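Local coordinates for protein transcription termination factor FttA (Methanosarcina mazei, PDB 2XR1) that probably terminates transcription by cleaving nascent RNA at the exit channel of RNA polymerase with a two-zinc nuclease centre and then degrading the released RNA, at residues V186-G191 against S198-S203; G354-E359 against M590-R595; T376-A381 against R602-H607; G384-F389 against C613-S618. All coordinates share one frame; numbering follows the deposited sequence.

Interaction 1. Residues V186-G191 against S198-S203; sequences VTALGG and SCFLLS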
loop_
_atom_site.group_PDB
_atom_site.type_symbol
_atom_site.label_atom_id
_atom_site.label_comp_id
_atom_site.label_asym_id
_atom_site.label_seq_id
_atom_site.Cartn_x
_atom_site.Cartn_y
_atom_site.Cartn_z
ATOM N N VAL B 186 7.494 2.236 -3.277
ATOM C CA VAL B 186 6.751 2.195 -4.532
ATOM C C VAL B 186 5.593 1.210 -4.426
ATOM O O VAL B 186 5.832 0.044 -4.085
ATOM C CB VAL B 186 7.622 1.633 -5.612
ATOM C CG1 VAL B 186 6.815 1.500 -6.883
ATOM C CG2 VAL B 186 8.881 2.471 -5.779
ATOM N N THR B 187 4.359 1.672 -4.684
ATOM C CA THR B 187 3.175 0.810 -4.752
ATOM C C THR B 187 2.813 0.675 -6.211
ATOM O O THR B 187 2.901 1.644 -6.943
ATOM C CB THR B 187 1.950 1.389 -3.999
ATOM O OG1 THR B 187 2.270 1.649 -2.634
ATOM C CG2 THR B 187 0.764 0.404 -4.021
ATOM N N ALA B 188 2.435 -0.531 -6.638
ATOM C CA ALA B 188 2.053 -0.781 -8.038
ATOM C C ALA B 188 0.532 -0.782 -8.155
ATOM O O ALA B 188 -0.158 -1.451 -7.369
ATOM C CB ALA B 188 2.627 -2.118 -8.539
ATOM N N LEU B 189 0.004 -0.041 -9.117
ATOM C CA LEU B 189 -1.413 -0.013 -9.301
ATOM C C LEU B 189 -1.873 -0.569 -10.654
ATOM O O LEU B 189 -3.067 -0.596 -10.936
ATOM C CB LEU B 189 -1.890 1.402 -9.153
ATOM C CG LEU B 189 -1.578 2.029 -7.801
ATOM C CD1 LEU B 189 -1.852 3.532 -7.889
ATOM C CD2 LEU B 189 -2.397 1.409 -6.685
ATOM N N GLY B 190 -0.927 -0.985 -11.477
ATOM C CA GLY B 190 -1.193 -1.652 -12.732
ATOM C C GLY B 190 0.106 -1.696 -13.506
ATOM O O GLY B 190 0.954 -0.878 -13.281
ATOM N N GLY B 191 0.249 -2.631 -14.428
ATOM C CA GLY B 191 1.450 -2.718 -15.246
ATOM C C GLY B 191 2.465 -3.740 -14.743
ATOM O O GLY B 191 3.637 -3.725 -15.152
ATOM N N SER B 198 -0.113 0.561 -16.925
ATOM C CA SER B 198 0.962 1.039 -16.125
ATOM C C SER B 198 0.483 2.186 -15.282
ATOM O O SER B 198 -0.236 3.092 -15.772
ATOM C CB SER B 198 2.103 1.529 -17.009
ATOM O OG SER B 198 2.878 0.460 -17.590
ATOM N N CYS B 199 0.900 2.151 -14.014
ATOM C CA CYS B 199 0.523 3.153 -13.029
ATOM C C CYS B 199 1.227 2.798 -11.704
ATOM O O CYS B 199 1.034 1.700 -11.190
ATOM C CB CYS B 199 -0.992 3.164 -12.838
ATOM S SG CYS B 199 -1.557 4.454 -11.714
ATOM N N PHE B 200 2.080 3.684 -11.197
ATOM C CA PHE B 200 2.909 3.390 -10.042
ATOM C C PHE B 200 2.853 4.558 -9.071
ATOM O O PHE B 200 2.724 5.731 -9.447
ATOM C CB PHE B 200 4.358 3.142 -10.491
ATOM C CG PHE B 200 4.526 1.897 -11.275
ATOM C CD1 PHE B 200 4.815 0.670 -10.624
ATOM C CD2 PHE B 200 4.342 1.896 -12.634
ATOM C CE1 PHE B 200 4.933 -0.506 -11.338
ATOM C CE2 PHE B 200 4.446 0.689 -13.366
ATOM C CZ PHE B 200 4.746 -0.510 -12.718
ATOM N N LEU B 201 2.969 4.271 -7.794
ATOM C CA LEU B 201 2.993 5.366 -6.815
ATOM C C LEU B 201 4.340 5.360 -6.153
ATOM O O LEU B 201 4.705 4.354 -5.634
ATOM C CB LEU B 201 1.907 5.197 -5.788
ATOM C CG LEU B 201 1.729 6.416 -4.899
ATOM C CD1 LEU B 201 1.040 7.495 -5.681
ATOM C CD2 LEU B 201 0.979 6.007 -3.528
ATOM N N LEU B 202 5.083 6.462 -6.226
ATOM C CA LEU B 202 6.327 6.642 -5.484
ATOM C C LEU B 202 5.967 7.544 -4.337
ATOM O O LEU B 202 5.347 8.555 -4.545
ATOM C CB LEU B 202 7.377 7.303 -6.364
ATOM C CG LEU B 202 8.650 7.877 -5.760
ATOM C CD1 LEU B 202 9.536 6.828 -5.088
ATOM C CD2 LEU B 202 9.377 8.601 -6.919
ATOM N N SER B 203 6.329 7.178 -3.115
ATOM C CA SER B 203 5.867 7.942 -1.994
ATOM C C SER B 203 6.938 8.073 -0.937
ATOM O O SER B 203 7.845 7.220 -0.819
ATOM C CB SER B 203 4.556 7.380 -1.418
ATOM O OG SER B 203 4.795 6.268 -0.576
#

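Interaction 2. Residues G354-E359 against M590-R595; sequences GDYKYE and MEYVKR. With ZN (zinc ion), chain E; ZN (zinc ion), chain F.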
loop_
_atom_site.group_PDB
_atom_site.type_symbol
_atom_site.label_atom_id
_atom_site.label_comp_id
_atom_site.label_asym_id
_atom_site.label_seq_id
_atom_site.Cartn_x
_atom_site.Cartn_y
_atom_site.Cartn_z
ATOM N N GLY B 354 10.325 3.585 -17.693
ATOM C CA GLY B 354 9.238 3.602 -18.702
ATOM C C GLY B 354 9.632 2.561 -19.752
ATOM O O GLY B 354 10.393 1.620 -19.444
ATOM N N ASP B 355 9.118 2.723 -20.970
ATOM C CA ASP B 355 9.485 1.888 -22.091
ATOM C C ASP B 355 10.778 2.500 -22.674
ATOM O O ASP B 355 10.897 3.726 -22.744
ATOM C CB ASP B 355 8.359 1.858 -23.116
ATOM C CG ASP B 355 7.067 1.143 -22.605
ATOM O OD1 ASP B 355 7.156 0.609 -21.466
ATOM O OD2 ASP B 355 6.001 1.123 -23.331
ATOM N N TYR B 356 11.760 1.676 -23.036
ATOM C CA TYR B 356 12.993 2.175 -23.555
ATOM C C TYR B 356 13.649 1.249 -24.532
ATOM O O TYR B 356 13.345 0.060 -24.546
ATOM C CB TYR B 356 13.970 2.430 -22.432
ATOM C CG TYR B 356 14.444 1.238 -21.656
ATOM C CD1 TYR B 356 13.737 0.782 -20.533
ATOM C CD2 TYR B 356 15.649 0.621 -21.971
ATOM C CE1 TYR B 356 14.203 -0.298 -19.795
ATOM C CE2 TYR B 356 16.149 -0.444 -21.245
ATOM C CZ TYR B 356 15.419 -0.912 -20.159
ATOM O OH TYR B 356 15.901 -1.961 -19.418
ATOM N N LYS B 357 14.583 1.789 -25.320
ATOM C CA LYS B 357 15.404 0.997 -26.213
ATOM C C LYS B 357 16.869 1.394 -26.122
ATOM O O LYS B 357 17.277 2.463 -26.581
ATOM C CB LYS B 357 14.925 1.127 -27.660
ATOM C CG LYS B 357 15.640 0.166 -28.607
ATOM C CD LYS B 357 14.734 -0.327 -29.756
ATOM C CE LYS B 357 15.437 -1.247 -30.781
ATOM N NZ LYS B 357 15.571 -2.665 -30.330
ATOM N N TYR B 358 17.662 0.476 -25.578
ATOM C CA TYR B 358 19.090 0.664 -25.412
ATOM C C TYR B 358 19.818 0.339 -26.664
ATOM O O TYR B 358 20.554 -0.598 -26.701
ATOM C CB TYR B 358 19.588 -0.212 -24.260
ATOM C CG TYR B 358 20.978 0.100 -23.767
ATOM C CD1 TYR B 358 21.404 1.408 -23.608
ATOM C CD2 TYR B 358 21.859 -0.922 -23.414
ATOM C CE1 TYR B 358 22.664 1.685 -23.166
ATOM C CE2 TYR B 358 23.119 -0.648 -22.945
ATOM C CZ TYR B 358 23.512 0.666 -22.832
ATOM O OH TYR B 358 24.733 0.997 -22.368
ATOM N N GLU B 359 19.593 1.121 -27.706
ATOM C CA GLU B 359 20.218 0.891 -29.002
ATOM C C GLU B 359 19.933 2.085 -29.855
ATOM O O GLU B 359 18.899 2.645 -29.740
ATOM C CB GLU B 359 19.675 -0.345 -29.683
ATOM C CG GLU B 359 20.380 -0.632 -31.025
ATOM C CD GLU B 359 19.614 -1.627 -31.918
ATOM O OE1 GLU B 359 18.604 -2.226 -31.441
ATOM O OE2 GLU B 359 20.032 -1.825 -33.099
ATOM N N MET B 590 19.331 -6.538 -20.644
ATOM C CA MET B 590 20.417 -6.952 -19.780
ATOM C C MET B 590 21.595 -6.002 -19.866
ATOM O O MET B 590 22.218 -5.715 -18.865
ATOM C CB MET B 590 20.878 -8.376 -20.122
ATOM C CG MET B 590 19.875 -9.438 -19.656
ATOM S SD MET B 590 19.997 -9.835 -17.856
ATOM C CE MET B 590 21.155 -11.221 -17.902
ATOM N N GLU B 591 21.889 -5.500 -21.058
ATOM C CA GLU B 591 23.017 -4.609 -21.249
ATOM C C GLU B 591 22.737 -3.270 -20.534
ATOM O O GLU B 591 23.627 -2.722 -19.885
ATOM C CB GLU B 591 23.331 -4.434 -22.751
ATOM C CG GLU B 591 23.954 -5.674 -23.449
ATOM C CD GLU B 591 24.076 -5.559 -25.038
ATOM O OE1 GLU B 591 23.246 -4.817 -25.677
ATOM O OE2 GLU B 591 25.024 -6.216 -25.646
ATOM N N TYR B 592 21.489 -2.808 -20.591
ATOM C CA TYR B 592 21.082 -1.549 -19.964
ATOM C C TYR B 592 21.396 -1.495 -18.477
ATOM O O TYR B 592 21.924 -0.492 -17.991
ATOM C CB TYR B 592 19.590 -1.318 -20.108
ATOM C CG TYR B 592 19.132 0.037 -19.604
ATOM C CD1 TYR B 592 19.322 1.172 -20.366
ATOM C CD2 TYR B 592 18.472 0.167 -18.403
ATOM C CE1 TYR B 592 18.896 2.401 -19.961
ATOM C CE2 TYR B 592 18.061 1.407 -17.956
ATOM C CZ TYR B 592 18.288 2.531 -18.764
ATOM O OH TYR B 592 17.905 3.791 -18.347
ATOM N N VAL B 593 21.026 -2.559 -17.770
ATOM C CA VAL B 593 21.291 -2.668 -16.340
ATOM C C VAL B 593 22.746 -2.937 -16.110
ATOM O O VAL B 593 23.369 -2.271 -15.313
ATOM C CB VAL B 593 20.459 -3.769 -15.669
ATOM C CG1 VAL B 593 20.601 -3.695 -14.156
ATOM C CG2 VAL B 593 19.030 -3.604 -16.002
ATOM N N LYS B 594 23.301 -3.895 -16.836
ATOM C CA LYS B 594 24.736 -4.286 -16.688
ATOM C C LYS B 594 25.715 -3.105 -16.806
ATOM O O LYS B 594 26.695 -3.013 -16.077
ATOM C CB LYS B 594 25.109 -5.334 -17.757
ATOM C CG LYS B 594 26.552 -5.805 -17.677
ATOM C CD LYS B 594 26.870 -7.080 -18.465
ATOM C CE LYS B 594 28.246 -7.601 -18.007
ATOM N NZ LYS B 594 28.622 -9.038 -18.359
ATOM N N ARG B 595 25.457 -2.248 -17.778
ATOM C CA ARG B 595 26.315 -1.105 -18.076
ATOM C C ARG B 595 25.865 0.205 -17.357
ATOM O O ARG B 595 26.527 1.243 -17.489
ATOM C CB ARG B 595 26.342 -0.861 -19.578
ATOM C CG ARG B 595 27.468 -1.462 -20.230
ATOM C CD ARG B 595 27.165 -2.693 -20.984
ATOM N NE ARG B 595 26.668 -2.418 -22.317
ATOM C CZ ARG B 595 26.825 -3.234 -23.365
ATOM N NH1 ARG B 595 27.525 -4.347 -23.266
ATOM N NH2 ARG B 595 26.266 -2.934 -24.535
HETATM ZN ZN ZN E . 5.258 2.411 -25.125
HETATM ZN ZN ZN F . 4.065 0.466 -22.841
#

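Interaction 3. Residues T376-A381 against R602-H607; sequences TVISEA and RVFTEH. With ZN (zinc ion), chain F.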
loop_
_atom_site.group_PDB
_atom_site.type_symbol
_atom_site.label_atom_id
_atom_site.label_comp_id
_atom_site.label_asym_id
_atom_site.label_seq_id
_atom_site.Cartn_x
_atom_site.Cartn_y
_atom_site.Cartn_z
ATOM N N THR B 376 17.988 2.475 -6.990
ATOM C CA THR B 376 16.923 1.557 -7.415
ATOM C C THR B 376 16.512 1.829 -8.854
ATOM O O THR B 376 16.301 2.975 -9.219
ATOM C CB THR B 376 15.650 1.783 -6.537
ATOM O OG1 THR B 376 15.978 1.614 -5.152
ATOM C CG2 THR B 376 14.508 0.841 -6.886
ATOM N N VAL B 377 16.383 0.780 -9.658
ATOM C CA VAL B 377 15.832 0.876 -11.018
ATOM C C VAL B 377 14.557 0.029 -11.144
ATOM O O VAL B 377 14.508 -1.119 -10.743
ATOM C CB VAL B 377 16.795 0.275 -12.055
ATOM C CG1 VAL B 377 16.165 0.401 -13.476
ATOM C CG2 VAL B 377 18.200 0.918 -11.979
ATOM N N ILE B 378 13.513 0.629 -11.683
ATOM C CA ILE B 378 12.290 -0.072 -11.979
ATOM C C ILE B 378 12.252 -0.063 -13.489
ATOM O O ILE B 378 12.108 1.005 -14.101
ATOM C CB ILE B 378 11.069 0.662 -11.396
ATOM C CG1 ILE B 378 11.058 0.480 -9.869
ATOM C CG2 ILE B 378 9.767 0.119 -12.017
ATOM C CD1 ILE B 378 10.949 1.687 -9.064
ATOM N N SER B 379 12.392 -1.263 -14.075
ATOM C CA SER B 379 12.578 -1.422 -15.514
ATOM C C SER B 379 11.427 -2.125 -16.190
ATOM O O SER B 379 10.831 -3.015 -15.617
ATOM C CB SER B 379 13.840 -2.239 -15.777
ATOM O OG SER B 379 13.980 -2.478 -17.167
ATOM N N GLU B 380 11.176 -1.783 -17.439
ATOM C CA GLU B 380 10.250 -2.571 -18.234
ATOM C C GLU B 380 10.894 -3.889 -18.560
ATOM O O GLU B 380 12.096 -4.004 -18.433
ATOM C CB GLU B 380 9.888 -1.910 -19.564
ATOM C CG GLU B 380 11.057 -1.771 -20.534
ATOM C CD GLU B 380 10.628 -1.991 -21.944
ATOM O OE1 GLU B 380 10.085 -3.100 -22.213
ATOM O OE2 GLU B 380 10.823 -1.082 -22.772
ATOM N N ALA B 381 10.073 -4.856 -19.000
ATOM C CA ALA B 381 10.506 -6.220 -19.278
ATOM C C ALA B 381 9.792 -6.860 -20.490
ATOM O O ALA B 381 9.591 -8.039 -20.498
ATOM C CB ALA B 381 10.337 -7.093 -18.012
ATOM N N ARG B 602 19.129 -2.313 -6.246
ATOM C CA ARG B 602 17.990 -3.171 -6.570
ATOM C C ARG B 602 17.429 -2.896 -7.962
ATOM O O ARG B 602 17.490 -1.793 -8.438
ATOM C CB ARG B 602 16.843 -3.051 -5.575
ATOM C CG ARG B 602 17.174 -2.697 -4.192
ATOM C CD ARG B 602 17.353 -3.862 -3.241
ATOM N NE ARG B 602 16.101 -4.281 -2.600
ATOM C CZ ARG B 602 15.312 -3.518 -1.814
ATOM N NH1 ARG B 602 15.612 -2.222 -1.541
ATOM N NH2 ARG B 602 14.181 -4.067 -1.308
ATOM N N VAL B 603 16.913 -3.917 -8.627
ATOM C CA VAL B 603 16.048 -3.672 -9.745
ATOM C C VAL B 603 14.733 -4.424 -9.657
ATOM O O VAL B 603 14.656 -5.487 -9.070
ATOM C CB VAL B 603 16.721 -3.771 -11.125
ATOM C CG1 VAL B 603 18.266 -3.982 -11.043
ATOM C CG2 VAL B 603 16.011 -4.680 -11.981
ATOM N N PHE B 604 13.677 -3.811 -10.166
ATOM C CA PHE B 604 12.371 -4.372 -10.157
ATOM C C PHE B 604 11.893 -4.408 -11.577
ATOM O O PHE B 604 12.303 -3.569 -12.383
ATOM C CB PHE B 604 11.450 -3.499 -9.332
ATOM C CG PHE B 604 11.755 -3.543 -7.892
ATOM C CD1 PHE B 604 11.299 -4.587 -7.108
ATOM C CD2 PHE B 604 12.568 -2.599 -7.312
ATOM C CE1 PHE B 604 11.607 -4.625 -5.757
ATOM C CE2 PHE B 604 12.864 -2.659 -5.998
ATOM C CZ PHE B 604 12.376 -3.666 -5.228
ATOM N N THR B 605 11.043 -5.361 -11.919
ATOM C CA THR B 605 10.624 -5.465 -13.307
ATOM C C THR B 605 9.100 -5.371 -13.459
ATOM O O THR B 605 8.379 -5.686 -12.579
ATOM C CB THR B 605 11.183 -6.742 -13.935
ATOM O OG1 THR B 605 10.699 -7.870 -13.212
ATOM C CG2 THR B 605 12.682 -6.727 -13.901
ATOM N N GLU B 606 8.655 -4.924 -14.602
ATOM C CA GLU B 606 7.276 -4.640 -14.879
ATOM C C GLU B 606 7.080 -4.575 -16.389
ATOM O O GLU B 606 8.023 -4.778 -17.136
ATOM C CB GLU B 606 6.829 -3.328 -14.212
ATOM C CG GLU B 606 7.753 -2.147 -14.365
ATOM C CD GLU B 606 7.400 -1.143 -15.494
ATOM O OE1 GLU B 606 6.200 -0.927 -15.850
ATOM O OE2 GLU B 606 8.366 -0.499 -16.006
ATOM N N HIS B 607 5.846 -4.364 -16.838
ATOM C CA HIS B 607 5.561 -4.176 -18.276
ATOM C C HIS B 607 6.098 -5.345 -19.105
ATOM O O HIS B 607 6.946 -5.188 -19.964
ATOM C CB HIS B 607 6.132 -2.869 -18.728
ATOM C CG HIS B 607 5.589 -2.371 -20.016
ATOM N ND1 HIS B 607 5.962 -2.900 -21.224
ATOM C CD2 HIS B 607 4.788 -1.315 -20.298
ATOM C CE1 HIS B 607 5.378 -2.221 -22.197
ATOM N NE2 HIS B 607 4.665 -1.250 -21.663
HETATM ZN ZN ZN F . 4.065 0.466 -22.841
#

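Interaction 4. Residues G384-F389 against C613-S618; sequences GNANAF and CVDLAS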
loop_
_atom_site.group_PDB
_atom_site.type_symbol
_atom_site.label_atom_id
_atom_site.label_comp_id
_atom_site.label_asym_id
_atom_site.label_seq_id
_atom_site.Cartn_x
_atom_site.Cartn_y
_atom_site.Cartn_z
ATOM N N GLY B 384 11.487 -9.534 -22.042
ATOM C CA GLY B 384 12.284 -9.971 -20.929
ATOM C C GLY B 384 12.543 -11.461 -20.882
ATOM O O GLY B 384 13.377 -11.906 -20.121
ATOM N N ASN B 385 11.805 -12.224 -21.679
ATOM C CA ASN B 385 11.987 -13.651 -21.740
ATOM C C ASN B 385 13.388 -14.074 -22.212
ATOM O O ASN B 385 13.965 -13.460 -23.094
ATOM C CB ASN B 385 10.930 -14.238 -22.667
ATOM C CG ASN B 385 9.672 -14.665 -21.925
ATOM O OD1 ASN B 385 9.708 -15.617 -21.127
ATOM N ND2 ASN B 385 8.559 -14.000 -22.199
ATOM N N ALA B 386 13.926 -15.147 -21.642
ATOM C CA ALA B 386 15.249 -15.683 -22.062
ATOM C C ALA B 386 15.394 -15.727 -23.583
ATOM O O ALA B 386 16.465 -15.565 -24.128
ATOM C CB ALA B 386 15.467 -17.083 -21.447
ATOM N N ASN B 387 14.274 -15.940 -24.237
ATOM C CA ASN B 387 14.152 -16.292 -25.651
ATOM C C ASN B 387 14.122 -15.067 -26.590
ATOM O O ASN B 387 14.273 -15.204 -27.789
ATOM C CB ASN B 387 12.773 -16.970 -25.754
ATOM C CG ASN B 387 12.668 -17.959 -26.842
ATOM O OD1 ASN B 387 11.656 -18.663 -26.932
ATOM N ND2 ASN B 387 13.692 -18.045 -27.694
ATOM N N ALA B 388 13.920 -13.878 -26.023
ATOM C CA ALA B 388 13.249 -12.801 -26.698
ATOM C C ALA B 388 14.194 -11.775 -27.362
ATOM O O ALA B 388 14.138 -10.564 -27.148
ATOM C CB ALA B 388 12.225 -12.126 -25.702
ATOM N N PHE B 389 15.036 -12.283 -28.221
ATOM C CA PHE B 389 15.908 -11.431 -29.016
ATOM C C PHE B 389 15.122 -10.941 -30.210
ATOM O O PHE B 389 14.115 -11.530 -30.606
ATOM C CB PHE B 389 17.160 -12.197 -29.446
ATOM C CG PHE B 389 17.851 -12.837 -28.294
ATOM C CD1 PHE B 389 18.560 -12.055 -27.373
ATOM C CD2 PHE B 389 17.703 -14.197 -28.044
ATOM C CE1 PHE B 389 19.178 -12.648 -26.272
ATOM C CE2 PHE B 389 18.310 -14.782 -26.937
ATOM C CZ PHE B 389 19.044 -14.013 -26.058
ATOM N N CYS B 613 8.526 -10.947 -16.919
ATOM C CA CYS B 613 9.026 -10.136 -15.791
ATOM C C CYS B 613 9.850 -10.978 -14.865
ATOM O O CYS B 613 10.889 -10.579 -14.433
ATOM C CB CYS B 613 7.878 -9.495 -15.008
ATOM S SG CYS B 613 6.899 -8.226 -15.973
ATOM N N VAL B 614 9.367 -12.169 -14.575
ATOM C CA VAL B 614 10.034 -13.073 -13.648
ATOM C C VAL B 614 11.353 -13.622 -14.226
ATOM O O VAL B 614 12.351 -13.759 -13.508
ATOM C CB VAL B 614 9.028 -14.224 -13.224
ATOM C CG1 VAL B 614 9.707 -15.334 -12.438
ATOM C CG2 VAL B 614 7.820 -13.597 -12.441
ATOM N N ASP B 615 11.357 -13.911 -15.517
ATOM C CA ASP B 615 12.568 -14.396 -16.189
ATOM C C ASP B 615 13.658 -13.328 -16.191
ATOM O O ASP B 615 14.795 -13.577 -15.834
ATOM C CB ASP B 615 12.255 -14.753 -17.647
ATOM C CG ASP B 615 13.290 -15.692 -18.281
ATOM O OD1 ASP B 615 14.534 -15.604 -17.974
ATOM O OD2 ASP B 615 12.826 -16.529 -19.126
ATOM N N LEU B 616 13.303 -12.129 -16.599
ATOM C CA LEU B 616 14.256 -11.066 -16.598
ATOM C C LEU B 616 14.778 -10.795 -15.181
ATOM O O LEU B 616 15.982 -10.617 -14.986
ATOM C CB LEU B 616 13.649 -9.801 -17.222
ATOM C CG LEU B 616 14.630 -8.653 -17.361
ATOM C CD1 LEU B 616 15.745 -9.010 -18.330
ATOM C CD2 LEU B 616 13.931 -7.377 -17.779
ATOM N N ALA B 617 13.892 -10.754 -14.191
ATOM C CA ALA B 617 14.337 -10.449 -12.835
ATOM C C ALA B 617 15.415 -11.433 -12.395
ATOM O O ALA B 617 16.513 -11.013 -12.067
ATOM C CB ALA B 617 13.203 -10.418 -11.848
ATOM N N SER B 618 15.106 -12.734 -12.418
ATOM C CA SER B 618 16.027 -13.737 -11.908
ATOM C C SER B 618 17.255 -13.816 -12.769
ATOM O O SER B 618 18.322 -14.112 -12.255
ATOM C CB SER B 618 15.385 -15.117 -11.751
ATOM O OG SER B 618 14.843 -15.584 -12.932
#

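Interaction 1. Residues V186-G191 against S198-S203
Thr187 O is gripped by two groups of the facing strand: the N-H of Leu201, whose N lies 2.8 Å from Thr187 O in a bond nearly straight (171°) and nearly along the C=O axis, and a longer C-H contact from Phe200 CA. In return Thr187 N donates to Leu201 O at 2.9 Å, in the carbonyl plane, and Val186 CA brings a C-H to the same Leu201 O at 3.2 Å. Further along, Leu189 N donates to Cys199 O at 2.9 Å, while the bond from Cys199 N to Gly190 O, 3.1 Å, is weak and bent. This antiparallel beta hairpin lies inside one of the two mixed sheets of the metallo-beta-lactamase fold, between strands 208-211 and 636-638; Thr187 OG1 bonds to Thr636. On the face carrying Val186, Ala188 and Leu202, Phe200 has CG anti to its carbonyl carbon (chi1 -68°), which sets CE1 4.0 Å from Ala188 CB and CD1 4.3 Å from Val186 CG1. Gly191 O comes to the edge of this ring, near its plane. Leu202, on the same face, reaches Phe341 and Ile343 of strand 337-343 in the second sheet. On the face of Thr187 and Leu201, Cys199 holds SG anti to its backbone N (chi1 -176°), and SG rests 3.9 Å from Leu189 CD1.

Interaction 2. Residues G354-E359 against M590-R595
Tyr356 CG takes the crowded position between backbone N and carbonyl carbon (chi1 65°), whereas Tyr358 and Tyr592 both hold CG anti to the backbone N; these torsions gather the three rings into an aromatic cluster. Tyr356 lays CE2 over one face of Tyr592, 3.4 Å from Tyr592 CG, with the planes crossing obliquely at 37°. The edge of Tyr592 turns toward the face of Tyr358 in an edge-to-face pair, centroids 5.5 Å apart and planes at 83°. Tyr592 CA stands 4.0 Å from the Tyr358 ring centroid, a CH-pi contact over the face, and Glu591 CB meets the edge of that ring, 3.8 Å from Tyr358 CE2. In the metallo-beta-lactamase fold the 354-359 loop follows strand 348-352 and supplies the bridging zinc ligand: Asp355 OD2 lies 2.1 Å from the zinc of chain F, which His607 also binds, and 2.3 Å from the zinc of chain E. Through Tyr592, helix 586-594 packs on Tyr356, the residue after this ligand, and on Tyr358. The phenol ends of the two buried rings are bonded elsewhere, Tyr356 OH to Ser379 and Tyr592 OH to Val368 O. Tyr358 OH reaches the helix end, 3.7 Å from Arg595 CB and at the edge of the Arg595 guanidinium, one face of which lies over Glu591 CB.

Interaction 3. Residues T376-A381 against R602-H607
Thr376 sets OG1 anti to its carbonyl carbon (chi1 -57°), which leaves CG2 anti to the backbone N, so this methyl meets the edge of the Phe604 ring, 4.0 Å from Phe604 CE2, while OG1 bonds to His348. Ile378 divides its branches: CG1, anti to the carbonyl carbon, packs 4.0 Å from Phe604 CB, and CG2 lies 3.8 Å from Glu606 CG. Glu606 has CG in the crowded position between backbone N and carbonyl carbon (chi1 46°), which brings CG to 3.4 Å from Ser379 O; the further bend at chi2 turns the carboxylate. The backbones pair as neighbouring parallel strands of the second mixed sheet of the metallo-beta-lactamase fold. Here Phe604 N donates to Val377 O at 2.9 Å, and Ser379 N to Phe604 O, also 2.9 Å, almost perfectly straight (178°). Ser379 OG donates to Glu380 O at 2.7 Å, on a lone pair in the carbonyl plane. Beyond the strand, His607 holds CG anti to its backbone N and points NE2 to a zinc 2.2 Å away, with ND1 bonded to Thr382 OG1. Glu380 OE1 shares that threonine hydroxyl, and its nearby charge may polarise the imidazole; OE2 bonds to His583 and Tyr356 N.

Interaction 4. Residues G384-F389 against C613-S618
A type I beta turn, Asn385 to Ala388, lies against helix 610-624 where the chain passes from strand 376-380 toward helix 393-409. The turn is closed by Ala388 N donating to Asn385 O at 3.0 Å. Its second residue uses its amide outward: Ala386 N donates to Asp615 OD2 at 3.1 Å, a fairly straight bond (166°) that meets the oxygen from above the carboxylate plane. Asp615 holds CG anti to its backbone N (chi1 -160°), which carries the carboxylate from the helix to the turn, and OD2 also sits 3.6 Å from Ala386 CB. Arg586 salt-bridges Asp615 OD1 and bonds to Gly384 O as well, so one guanidinium serves both segments; its charge would help keep the carboxylate ionised. Behind this polar link Leu616 packs with CB 3.6 Å from Gly384 O and 4.0 Å from Gly384 CA, a close backbone approach to the helix. Asn385 OD1 lies 3.8 Å from Asp615 OD2, the amide and carboxylate planes nearly perpendicular (85°). The aspartate of helix 610-624 thus accepts a backbone N-H of a type I turn, about where the metallo-beta-lactamase fold probably gives way to the inserted beta-CASP domain.

Interaction 1 comes first and closes only a short hairpin loop. The other three are long-range: 354-359, 376-381 and 384-389 meet, in the same order, 590-595, 602-607 and 613-618, so interactions 2, 3 and 4 cross one another and each spans more than 220 residues, including the beta-CASP region. Together they tie the N-terminal part of the metallo-beta-lactamase fold to its C-terminal part. Interaction 3 is the hub: its His607 N comes 2.9 Å from Gly191 O of interaction 1, its Glu380 and Ser379 bond to Tyr356 of interaction 2, and its Thr605 meets Cys613 O of interaction 4. Interactions 2 and 3 also share one zinc ion.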